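PDB 3CNW: protein XoxI from Bacillus cereus ATCC 14579, which is of unknown function but belongs to the Bet v 1-like polyketide cyclase and lipid transport group, and may bind a small, largely apolar ligand, as relatives do. Local coordinates for residues 7-12 / 102-107; 54-59 / 78-83; 71-76 / 85-90. All coordinates share one frame; numbering follows the deposited sequence.

Contact 1: residues 7-12 / 102-107; sequences TTSMEI and LVEWSG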
loop_
_atom_site.group_PDB
_atom_site.type_symbol
_atom_site.label_atom_id
_atom_site.label_comp_id
_atom_site.label_asym_id
_atom_site.label_seq_id
_atom_site.Cartn_x
_atom_site.Cartn_y
_atom_site.Cartn_z
ATOM N N THR A 7 7.446 -20.469 -6.844
ATOM C CA THR A 7 8.099 -19.204 -7.109
ATOM C C THR A 7 8.627 -19.187 -8.526
ATOM O O THR A 7 8.986 -20.223 -9.081
ATOM C CB THR A 7 9.300 -18.974 -6.179
ATOM O OG1 THR A 7 8.920 -19.242 -4.826
ATOM C CG2 THR A 7 9.770 -17.528 -6.284
ATOM N N THR A 8 8.675 -17.998 -9.105
ATOM C CA THR A 8 9.194 -17.824 -10.445
ATOM C C THR A 8 10.090 -16.601 -10.384
ATOM O O THR A 8 9.824 -15.664 -9.632
ATOM C CB THR A 8 8.061 -17.570 -11.486
ATOM O OG1 THR A 8 7.141 -18.664 -11.478
ATOM C CG2 THR A 8 8.638 -17.425 -12.884
ATOM N N SER A 9 11.168 -16.624 -11.150
ATOM C CA SER A 9 12.082 -15.497 -11.195
ATOM C C SER A 9 12.248 -15.121 -12.658
ATOM O O SER A 9 11.968 -15.925 -13.547
ATOM C CB SER A 9 13.426 -15.867 -10.572
ATOM O OG SER A 9 13.304 -15.988 -9.170
HETATM N N MSE A 10 12.690 -13.898 -12.903
HETATM C CA MSE A 10 12.862 -13.420 -14.260
HETATM C C MSE A 10 13.716 -12.168 -14.195
HETATM O O MSE A 10 13.449 -11.273 -13.390
HETATM C CB MSE A 10 11.493 -13.078 -14.866
HETATM C CG MSE A 10 11.485 -12.765 -16.357
HETATM SE SE MSE A 10 11.626 -14.366 -17.434
HETATM C CE MSE A 10 9.953 -15.217 -16.932
ATOM N N GLU A 11 14.747 -12.120 -15.028
ATOM C CA GLU A 11 15.617 -10.959 -15.074
ATOM C C GLU A 11 15.040 -10.022 -16.118
ATOM O O GLU A 11 14.624 -10.457 -17.186
ATOM C CB GLU A 11 17.042 -11.362 -15.447
ATOM C CG GLU A 11 17.763 -12.102 -14.337
ATOM C CD GLU A 11 19.180 -12.513 -14.716
ATOM O OE1 GLU A 11 19.977 -11.626 -15.112
ATOM O OE2 GLU A 11 19.502 -13.720 -14.611
ATOM N N ILE A 12 14.985 -8.737 -15.790
ATOM C CA ILE A 12 14.428 -7.751 -16.705
ATOM C C ILE A 12 15.475 -6.691 -16.981
ATOM O O ILE A 12 16.259 -6.357 -16.098
ATOM C CB ILE A 12 13.160 -7.063 -16.100
ATOM C CG1 ILE A 12 11.998 -8.061 -16.015
ATOM C CG2 ILE A 12 12.725 -5.878 -16.971
ATOM C CD1 ILE A 12 12.205 -9.179 -15.069
ATOM N N LEU A 102 16.088 -8.513 -10.950
ATOM C CA LEU A 102 15.513 -9.838 -10.811
ATOM C C LEU A 102 14.177 -9.745 -10.106
ATOM O O LEU A 102 14.117 -9.398 -8.933
ATOM C CB LEU A 102 16.462 -10.723 -10.010
ATOM C CG LEU A 102 15.972 -12.134 -9.724
ATOM C CD1 LEU A 102 15.808 -12.889 -11.027
ATOM C CD2 LEU A 102 16.963 -12.832 -8.821
ATOM N N VAL A 103 13.103 -10.046 -10.819
ATOM C CA VAL A 103 11.789 -9.995 -10.203
ATOM C C VAL A 103 11.378 -11.386 -9.731
ATOM O O VAL A 103 11.584 -12.369 -10.436
ATOM C CB VAL A 103 10.731 -9.451 -11.189
ATOM C CG1 VAL A 103 9.359 -9.462 -10.533
ATOM C CG2 VAL A 103 11.106 -8.032 -11.620
ATOM N N GLU A 104 10.807 -11.472 -8.533
ATOM C CA GLU A 104 10.378 -12.764 -7.994
ATOM C C GLU A 104 8.930 -12.752 -7.541
ATOM O O GLU A 104 8.519 -11.891 -6.764
ATOM C CB GLU A 104 11.265 -13.197 -6.816
ATOM C CG GLU A 104 12.726 -13.440 -7.184
ATOM C CD GLU A 104 13.515 -14.205 -6.115
ATOM O OE1 GLU A 104 13.042 -14.286 -4.953
ATOM O OE2 GLU A 104 14.619 -14.717 -6.443
ATOM N N TRP A 105 8.163 -13.719 -8.028
ATOM C CA TRP A 105 6.767 -13.828 -7.667
ATOM C C TRP A 105 6.605 -15.191 -7.008
ATOM O O TRP A 105 6.728 -16.223 -7.672
ATOM C CB TRP A 105 5.891 -13.735 -8.917
ATOM C CG TRP A 105 4.469 -13.349 -8.642
ATOM C CD1 TRP A 105 3.809 -13.415 -7.444
ATOM C CD2 TRP A 105 3.522 -12.854 -9.593
ATOM N NE1 TRP A 105 2.508 -12.995 -7.595
ATOM C CE2 TRP A 105 2.301 -12.649 -8.904
ATOM C CE3 TRP A 105 3.577 -12.576 -10.968
ATOM C CZ2 TRP A 105 1.152 -12.161 -9.539
ATOM C CZ3 TRP A 105 2.429 -12.092 -11.600
ATOM C CH2 TRP A 105 1.236 -11.896 -10.886
ATOM N N SER A 106 6.332 -15.196 -5.704
ATOM C CA SER A 106 6.174 -16.442 -4.970
ATOM C C SER A 106 4.759 -16.635 -4.442
ATOM O O SER A 106 3.996 -15.674 -4.301
ATOM C CB SER A 106 7.175 -16.491 -3.823
ATOM O OG SER A 106 7.062 -15.331 -3.022
ATOM N N GLY A 107 4.411 -17.887 -4.158
ATOM C CA GLY A 107 3.078 -18.181 -3.674
ATOM C C GLY A 107 2.994 -19.358 -2.723
ATOM O O GLY A 107 3.773 -20.312 -2.805
#

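Contact 2: residues 54-59 / 78-83; sequences DGDTII and NAPFPV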
loop_
_atom_site.group_PDB
_atom_site.type_symbol
_atom_site.label_atom_id
_atom_site.label_comp_id
_atom_site.label_asym_id
_atom_site.label_seq_id
_atom_site.Cartn_x
_atom_site.Cartn_y
_atom_site.Cartn_z
ATOM N N ASP A 54 -11.634 -14.734 -18.535
ATOM C CA ASP A 54 -12.984 -15.288 -18.598
ATOM C C ASP A 54 -14.025 -14.463 -17.855
ATOM O O ASP A 54 -15.134 -14.938 -17.610
ATOM C CB ASP A 54 -13.000 -16.713 -18.058
ATOM C CG ASP A 54 -12.165 -17.649 -18.888
ATOM O OD1 ASP A 54 -12.246 -17.569 -20.138
ATOM O OD2 ASP A 54 -11.433 -18.467 -18.288
ATOM N N GLY A 55 -13.668 -13.235 -17.501
ATOM C CA GLY A 55 -14.600 -12.383 -16.794
ATOM C C GLY A 55 -14.854 -12.750 -15.340
ATOM O O GLY A 55 -15.734 -12.166 -14.712
ATOM N N ASP A 56 -14.116 -13.719 -14.799
ATOM C CA ASP A 56 -14.294 -14.090 -13.398
ATOM C C ASP A 56 -13.779 -12.936 -12.549
ATOM O O ASP A 56 -12.914 -12.181 -12.986
ATOM C CB ASP A 56 -13.505 -15.356 -13.047
ATOM C CG ASP A 56 -14.273 -16.636 -13.352
ATOM O OD1 ASP A 56 -15.375 -16.832 -12.787
ATOM O OD2 ASP A 56 -13.767 -17.456 -14.150
ATOM N N THR A 57 -14.314 -12.797 -11.340
ATOM C CA THR A 57 -13.894 -11.728 -10.446
ATOM C C THR A 57 -12.898 -12.270 -9.440
ATOM O O THR A 57 -13.083 -13.349 -8.894
ATOM C CB THR A 57 -15.092 -11.119 -9.658
ATOM O OG1 THR A 57 -15.980 -10.458 -10.566
ATOM C CG2 THR A 57 -14.603 -10.105 -8.611
ATOM N N ILE A 58 -11.839 -11.515 -9.194
ATOM C CA ILE A 58 -10.829 -11.927 -8.228
ATOM C C ILE A 58 -10.624 -10.779 -7.242
ATOM O O ILE A 58 -10.238 -9.675 -7.633
ATOM C CB ILE A 58 -9.493 -12.269 -8.942
ATOM C CG1 ILE A 58 -9.705 -13.466 -9.875
ATOM C CG2 ILE A 58 -8.395 -12.572 -7.913
ATOM C CD1 ILE A 58 -8.661 -13.592 -10.951
ATOM N N ILE A 59 -10.905 -11.029 -5.967
ATOM C CA ILE A 59 -10.743 -9.990 -4.956
ATOM C C ILE A 59 -9.588 -10.313 -4.026
ATOM O O ILE A 59 -9.580 -11.347 -3.374
ATOM C CB ILE A 59 -12.032 -9.811 -4.133
ATOM C CG1 ILE A 59 -13.196 -9.465 -5.080
ATOM C CG2 ILE A 59 -11.848 -8.715 -3.105
ATOM C CD1 ILE A 59 -14.570 -9.505 -4.427
ATOM N N ASN A 78 -11.493 -13.588 -2.117
ATOM C CA ASN A 78 -12.436 -14.398 -2.864
ATOM C C ASN A 78 -12.069 -14.458 -4.343
ATOM O O ASN A 78 -11.805 -13.439 -4.979
ATOM C CB ASN A 78 -13.855 -13.849 -2.699
ATOM C CG ASN A 78 -14.914 -14.826 -3.180
ATOM O OD1 ASN A 78 -15.011 -15.959 -2.687
ATOM N ND2 ASN A 78 -15.716 -14.395 -4.146
ATOM N N ALA A 79 -12.041 -15.669 -4.879
ATOM C CA ALA A 79 -11.730 -15.881 -6.286
ATOM C C ALA A 79 -12.257 -17.254 -6.666
ATOM O O ALA A 79 -12.676 -18.023 -5.801
ATOM C CB ALA A 79 -10.228 -15.813 -6.515
ATOM N N PRO A 80 -12.258 -17.575 -7.965
ATOM C CA PRO A 80 -12.750 -18.885 -8.398
ATOM C C PRO A 80 -11.666 -19.958 -8.311
ATOM O O PRO A 80 -11.924 -21.125 -8.573
ATOM C CB PRO A 80 -13.178 -18.619 -9.833
ATOM C CG PRO A 80 -12.117 -17.655 -10.298
ATOM C CD PRO A 80 -12.028 -16.693 -9.127
ATOM N N PHE A 81 -10.454 -19.556 -7.943
ATOM C CA PHE A 81 -9.332 -20.488 -7.840
ATOM C C PHE A 81 -9.575 -21.569 -6.813
ATOM O O PHE A 81 -10.173 -21.316 -5.771
ATOM C CB PHE A 81 -8.068 -19.739 -7.458
ATOM C CG PHE A 81 -7.687 -18.686 -8.436
ATOM C CD1 PHE A 81 -7.709 -18.959 -9.803
ATOM C CD2 PHE A 81 -7.264 -17.434 -8.004
ATOM C CE1 PHE A 81 -7.315 -18.003 -10.730
ATOM C CE2 PHE A 81 -6.866 -16.465 -8.920
ATOM C CZ PHE A 81 -6.891 -16.756 -10.290
ATOM N N PRO A 82 -9.091 -22.791 -7.080
ATOM C CA PRO A 82 -9.278 -23.899 -6.144
ATOM C C PRO A 82 -8.207 -23.969 -5.059
ATOM O O PRO A 82 -7.469 -24.944 -4.967
ATOM C CB PRO A 82 -9.254 -25.113 -7.063
ATOM C CG PRO A 82 -8.206 -24.738 -8.047
ATOM C CD PRO A 82 -8.535 -23.279 -8.356
ATOM N N VAL A 83 -8.128 -22.930 -4.239
ATOM C CA VAL A 83 -7.161 -22.881 -3.150
ATOM C C VAL A 83 -7.743 -22.062 -2.021
ATOM O O VAL A 83 -8.776 -21.423 -2.186
ATOM C CB VAL A 83 -5.810 -22.198 -3.561
ATOM C CG1 VAL A 83 -5.153 -22.958 -4.702
ATOM C CG2 VAL A 83 -6.045 -20.725 -3.934
#

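Contact 3: residues 71-76 / 85-90; sequences YYTYSI and NYLSTI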
loop_
_atom_site.group_PDB
_atom_site.type_symbol
_atom_site.label_atom_id
_atom_site.label_comp_id
_atom_site.label_asym_id
_atom_site.label_seq_id
_atom_site.Cartn_x
_atom_site.Cartn_y
_atom_site.Cartn_z
ATOM N N TYR A 71 8.647 -4.461 -2.661
ATOM C CA TYR A 71 7.871 -5.688 -2.562
ATOM C C TYR A 71 6.517 -5.428 -1.914
ATOM O O TYR A 71 6.306 -4.417 -1.238
ATOM C CB TYR A 71 8.627 -6.749 -1.766
ATOM C CG TYR A 71 8.537 -6.608 -0.260
ATOM C CD1 TYR A 71 7.465 -7.159 0.446
ATOM C CD2 TYR A 71 9.545 -5.968 0.465
ATOM C CE1 TYR A 71 7.396 -7.088 1.841
ATOM C CE2 TYR A 71 9.487 -5.891 1.866
ATOM C CZ TYR A 71 8.408 -6.456 2.542
ATOM O OH TYR A 71 8.338 -6.386 3.911
ATOM N N TYR A 72 5.580 -6.323 -2.168
ATOM C CA TYR A 72 4.273 -6.235 -1.551
ATOM C C TYR A 72 3.715 -7.651 -1.485
ATOM O O TYR A 72 4.007 -8.496 -2.345
ATOM C CB TYR A 72 3.351 -5.243 -2.290
ATOM C CG TYR A 72 2.704 -5.682 -3.579
ATOM C CD1 TYR A 72 1.598 -6.528 -3.578
ATOM C CD2 TYR A 72 3.157 -5.196 -4.805
ATOM C CE1 TYR A 72 0.952 -6.876 -4.761
ATOM C CE2 TYR A 72 2.520 -5.542 -5.997
ATOM C CZ TYR A 72 1.421 -6.379 -5.967
ATOM O OH TYR A 72 0.791 -6.722 -7.138
ATOM N N THR A 73 2.969 -7.911 -0.417
ATOM C CA THR A 73 2.374 -9.212 -0.156
ATOM C C THR A 73 0.864 -9.030 -0.096
ATOM O O THR A 73 0.377 -8.068 0.497
ATOM C CB THR A 73 2.881 -9.776 1.213
ATOM O OG1 THR A 73 4.278 -10.091 1.120
ATOM C CG2 THR A 73 2.110 -11.012 1.615
ATOM N N TYR A 74 0.132 -9.964 -0.693
ATOM C CA TYR A 74 -1.317 -9.898 -0.717
ATOM C C TYR A 74 -1.941 -11.278 -0.582
ATOM O O TYR A 74 -1.313 -12.302 -0.873
ATOM C CB TYR A 74 -1.787 -9.251 -2.020
ATOM C CG TYR A 74 -1.515 -10.100 -3.235
ATOM C CD1 TYR A 74 -2.494 -10.949 -3.751
ATOM C CD2 TYR A 74 -0.271 -10.085 -3.851
ATOM C CE1 TYR A 74 -2.235 -11.769 -4.858
ATOM C CE2 TYR A 74 0.000 -10.902 -4.957
ATOM C CZ TYR A 74 -0.985 -11.740 -5.450
ATOM O OH TYR A 74 -0.711 -12.560 -6.522
ATOM N N SER A 75 -3.196 -11.287 -0.150
ATOM C CA SER A 75 -3.944 -12.517 0.034
ATOM C C SER A 75 -5.229 -12.456 -0.775
ATOM O O SER A 75 -5.668 -11.383 -1.201
ATOM C CB SER A 75 -4.282 -12.705 1.512
ATOM O OG SER A 75 -4.989 -11.583 2.015
ATOM N N ILE A 76 -5.831 -13.619 -0.983
ATOM C CA ILE A 76 -7.071 -13.699 -1.726
ATOM C C ILE A 76 -8.256 -13.735 -0.793
ATOM O O ILE A 76 -8.324 -14.591 0.070
ATOM C CB ILE A 76 -7.119 -14.961 -2.603
ATOM C CG1 ILE A 76 -6.310 -14.741 -3.873
ATOM C CG2 ILE A 76 -8.572 -15.313 -2.943
ATOM C CD1 ILE A 76 -6.333 -15.936 -4.805
ATOM N N ASN A 85 -6.189 -20.013 1.930
ATOM C CA ASN A 85 -4.987 -19.605 2.667
ATOM C C ASN A 85 -3.933 -19.104 1.678
ATOM O O ASN A 85 -2.736 -19.237 1.914
ATOM C CB ASN A 85 -4.391 -20.770 3.462
ATOM C CG ASN A 85 -5.395 -21.431 4.382
ATOM O OD1 ASN A 85 -6.068 -20.763 5.169
ATOM N ND2 ASN A 85 -5.487 -22.756 4.303
ATOM N N TYR A 86 -4.383 -18.528 0.569
ATOM C CA TYR A 86 -3.472 -18.021 -0.450
ATOM C C TYR A 86 -2.666 -16.810 0.007
ATOM O O TYR A 86 -3.216 -15.851 0.543
ATOM C CB TYR A 86 -4.258 -17.627 -1.698
ATOM C CG TYR A 86 -3.387 -17.157 -2.839
ATOM C CD1 TYR A 86 -2.761 -18.073 -3.686
ATOM C CD2 TYR A 86 -3.228 -15.806 -3.106
ATOM C CE1 TYR A 86 -2.014 -17.650 -4.783
ATOM C CE2 TYR A 86 -2.481 -15.372 -4.204
ATOM C CZ TYR A 86 -1.881 -16.296 -5.037
ATOM O OH TYR A 86 -1.185 -15.877 -6.147
ATOM N N LEU A 87 -1.363 -16.847 -0.237
ATOM C CA LEU A 87 -0.478 -15.737 0.116
ATOM C C LEU A 87 0.503 -15.590 -1.047
ATOM O O LEU A 87 1.006 -16.591 -1.548
ATOM C CB LEU A 87 0.286 -16.052 1.404
ATOM C CG LEU A 87 0.128 -15.050 2.551
ATOM C CD1 LEU A 87 1.319 -15.191 3.495
ATOM C CD2 LEU A 87 0.063 -13.634 2.024
ATOM N N SER A 88 0.760 -14.361 -1.485
ATOM C CA SER A 88 1.678 -14.133 -2.598
ATOM C C SER A 88 2.431 -12.820 -2.441
ATOM O O SER A 88 1.869 -11.809 -2.013
ATOM C CB SER A 88 0.927 -14.120 -3.929
ATOM O OG SER A 88 1.838 -13.991 -5.001
ATOM N N THR A 89 3.708 -12.839 -2.800
ATOM C CA THR A 89 4.536 -11.662 -2.674
ATOM C C THR A 89 5.358 -11.451 -3.931
ATOM O O THR A 89 5.870 -12.402 -4.509
ATOM C CB THR A 89 5.468 -11.795 -1.456
ATOM O OG1 THR A 89 6.529 -10.833 -1.543
ATOM C CG2 THR A 89 6.051 -13.178 -1.400
ATOM N N ILE A 90 5.459 -10.205 -4.374
ATOM C CA ILE A 90 6.257 -9.920 -5.553
ATOM C C ILE A 90 7.333 -8.943 -5.124
ATOM O O ILE A 90 7.055 -7.955 -4.464
ATOM C CB ILE A 90 5.406 -9.342 -6.709
ATOM C CG1 ILE A 90 6.262 -9.222 -7.967
ATOM C CG2 ILE A 90 4.868 -7.988 -6.345
ATOM C CD1 ILE A 90 5.471 -8.897 -9.231
HETATM O O HOH W 1 -2.755 -13.886 -7.839
HETATM O O HOH W 2 -6.971 -17.714 0.319
HETATM O O HOH W 3 -5.867 -15.847 1.740
#

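Contact 1: residues 7-12 / 102-107
The first and last strands of a helix-grip sheet lie edge to edge here, Thr-8 opposite Trp-105 and Met-10, a selenomethionine, opposite Val-103. The two short segments run antiparallel, with 159° between their N-to-C directions. Both hydrogen-bonded pairs carry two backbone bonds, of unequal quality. From Trp-105 N to Thr-8 O and from Thr-8 N to Trp-105 O the bonds are each 3.0 Å long. Val-103 N meets Met-10 O at 2.9 Å, but Met-10 N to Val-103 O is weak, 3.1 Å and bent to 132°.

Side chains divide between the two faces of the sheet. Thr-7, Ser-9 and Glu-11 share one with Leu-102, Glu-104 and Ser-106. There Ser-9 OG lies alongside the stem of Glu-104, 3.3 Å from CG, and gives a weak hydrogen bond to OE2, also at 3.3 Å. Glu-104 starts beside its own backbone N (chi1 -64°) and then extends, which carries the carboxylate past the serine; its stronger partner is Lys-93, in a salt bridge through OE1. Leu-102 CD1 packs against Ser-9 CB at 3.8 Å and also touches Glu-11 CG, while Thr-7 OG1 comes within 3.4 Å of Ser-106 CB.

The other face carries Thr-8 and Met-10 with Val-103 and Trp-105. The end of Ile-12 comes in to meet Val-103, CD1 reaching CG2 at 3.8 Å; Val-19 of helix 16-23 touches both residues. Farther along, Trp-105 leads away from strand 4-12 to stack on Tyr-127 of helix 116-139, and Thr-8 also packs on that helix. Terminal strands paired side by side, with one face turned to a long C-terminal helix, are characteristic of the Bet v 1-like helix-grip fold.

Contact 2: residues 54-59 / 78-83
Ile-58 places CG1 beside its backbone N (chi1 -63°) and then extends (chi2 160°), which carries CD1 to the far end of the Phe-81 ring, 3.7 Å from CZ. Phe-81 has its own ring beside the backbone N, and the two side chains cross at about a right angle. The CG1 and CG2 atoms of Ile-58 are used as well: CG2 rests on Ala-79 CB at 4.0 Å, and CG1 lies 4.0 Å from Pro-80 CD. Next to it, Asp-56 CB lies 3.8 Å from Pro-80 CG, the two side chains crossing obliquely.

Backbone bonds pin one end of this packing. Ile-59 and Asn-78 form an antiparallel hydrogen-bonded pair, extending the pairing of strands 57-66 and 71-76 into the loop that follows, at one end of the Bet v 1-like helix-grip sheet that faces helix 116-139. Ile-59 N bonds Asn-78 O (2.8 Å, 171° at the hydrogen), and Asn-78 N bonds Ile-59 O at 3.2 Å. Beyond Phe-81 the chain leaves strand 57-66, and an inverse gamma turn centred on Pro-82 leads into strand 83-94. Phe-81 meets Phe-123 of helix 116-139 edge-to-face and also touches Leu-122 there.

Contact 3: residues 71-76 / 85-90
Tyr-72 and Tyr-74 of one hairpin strand interlock with Ser-88 and Ile-90 of the other on a shared inner face, and Ile-76 and Tyr-86 continue the packing at the hairpin's end. Ile-90 presses its CG2 methyl over one face of the Tyr-72 ring, 3.8 Å from the centroid, a CH-pi contact displaced toward the ring's rim. At the other end the roles are reversed: Ile-76 CD1 sits over a face of the Tyr-86 ring, 3.9 Å from its centroid.

Between these two methyl-on-ring fits, Tyr-74 leans across the sheet. Its ring is set between backbone N and carbonyl carbon (chi1 68°), and the outer part of the ring comes against Ser-88, CB lying 3.4 Å from Tyr-74 CZ. With CG anti to the backbone N (chi1 -177°), the Tyr-86 ring meets Tyr-74 CE1 at its edge, 3.7 Å from Tyr-86 CE2. The two planes are 54° apart, neither stacked nor perpendicular. One water joins both phenols, 2.8 Å from Tyr-74 OH and 3.0 Å from Tyr-86 OH.

The outer face is filled more simply: Leu-87 CD2 nestles against Thr-73 CG2 at 3.4 Å. Beneath the side chains, paired backbone bonds hold Tyr-72 to Ile-90 and Tyr-74 to Ser-88, Tyr-74 N meeting Ser-88 O at 2.9 Å.

The polar ends have further partners: Tyr-72 OH bonds Arg-48, whose charge also faces the Tyr-74 ring in a cation-pi contact, Tyr-86 OH bonds Tyr-127, and Ser-88 OG bonds Ser-106 O. Tyrosines lining the inner side of a hairpin, with Tyr-86 reaching helix 116-139 and Tyr-72 packing on Trp-20 of helix 16-23, are consistent with the interior of a Bet v 1-like helix-grip domain, where relatives hold their ligands.

Overall arrangement
All three contacts reach one antiparallel sheet, ordered 4-12, 101-111, 83-94, 71-76, 57-66, 47-51, 38-42, contact 2 at its loop end. Contact 1 joins the first two strands and contact 3 the third and fourth, 83-94 and 71-76, their centres about 13 Å apart; strands 101-111 and 83-94 link them directly, through Ser-106 and Ser-88. The centre of contact 2 is about 15 Å from that of contact 3, which it touches where Phe-81 meets Ile-76; the centres of contacts 1 and 2 are about 22 Å apart, their nearest atoms about 9 Å. Along the chain, contacts 2 and 3 interleave, and both are nested within the loop closed by contact 1. All three reach helix 116-139, consistent with a sheet curved around that helix.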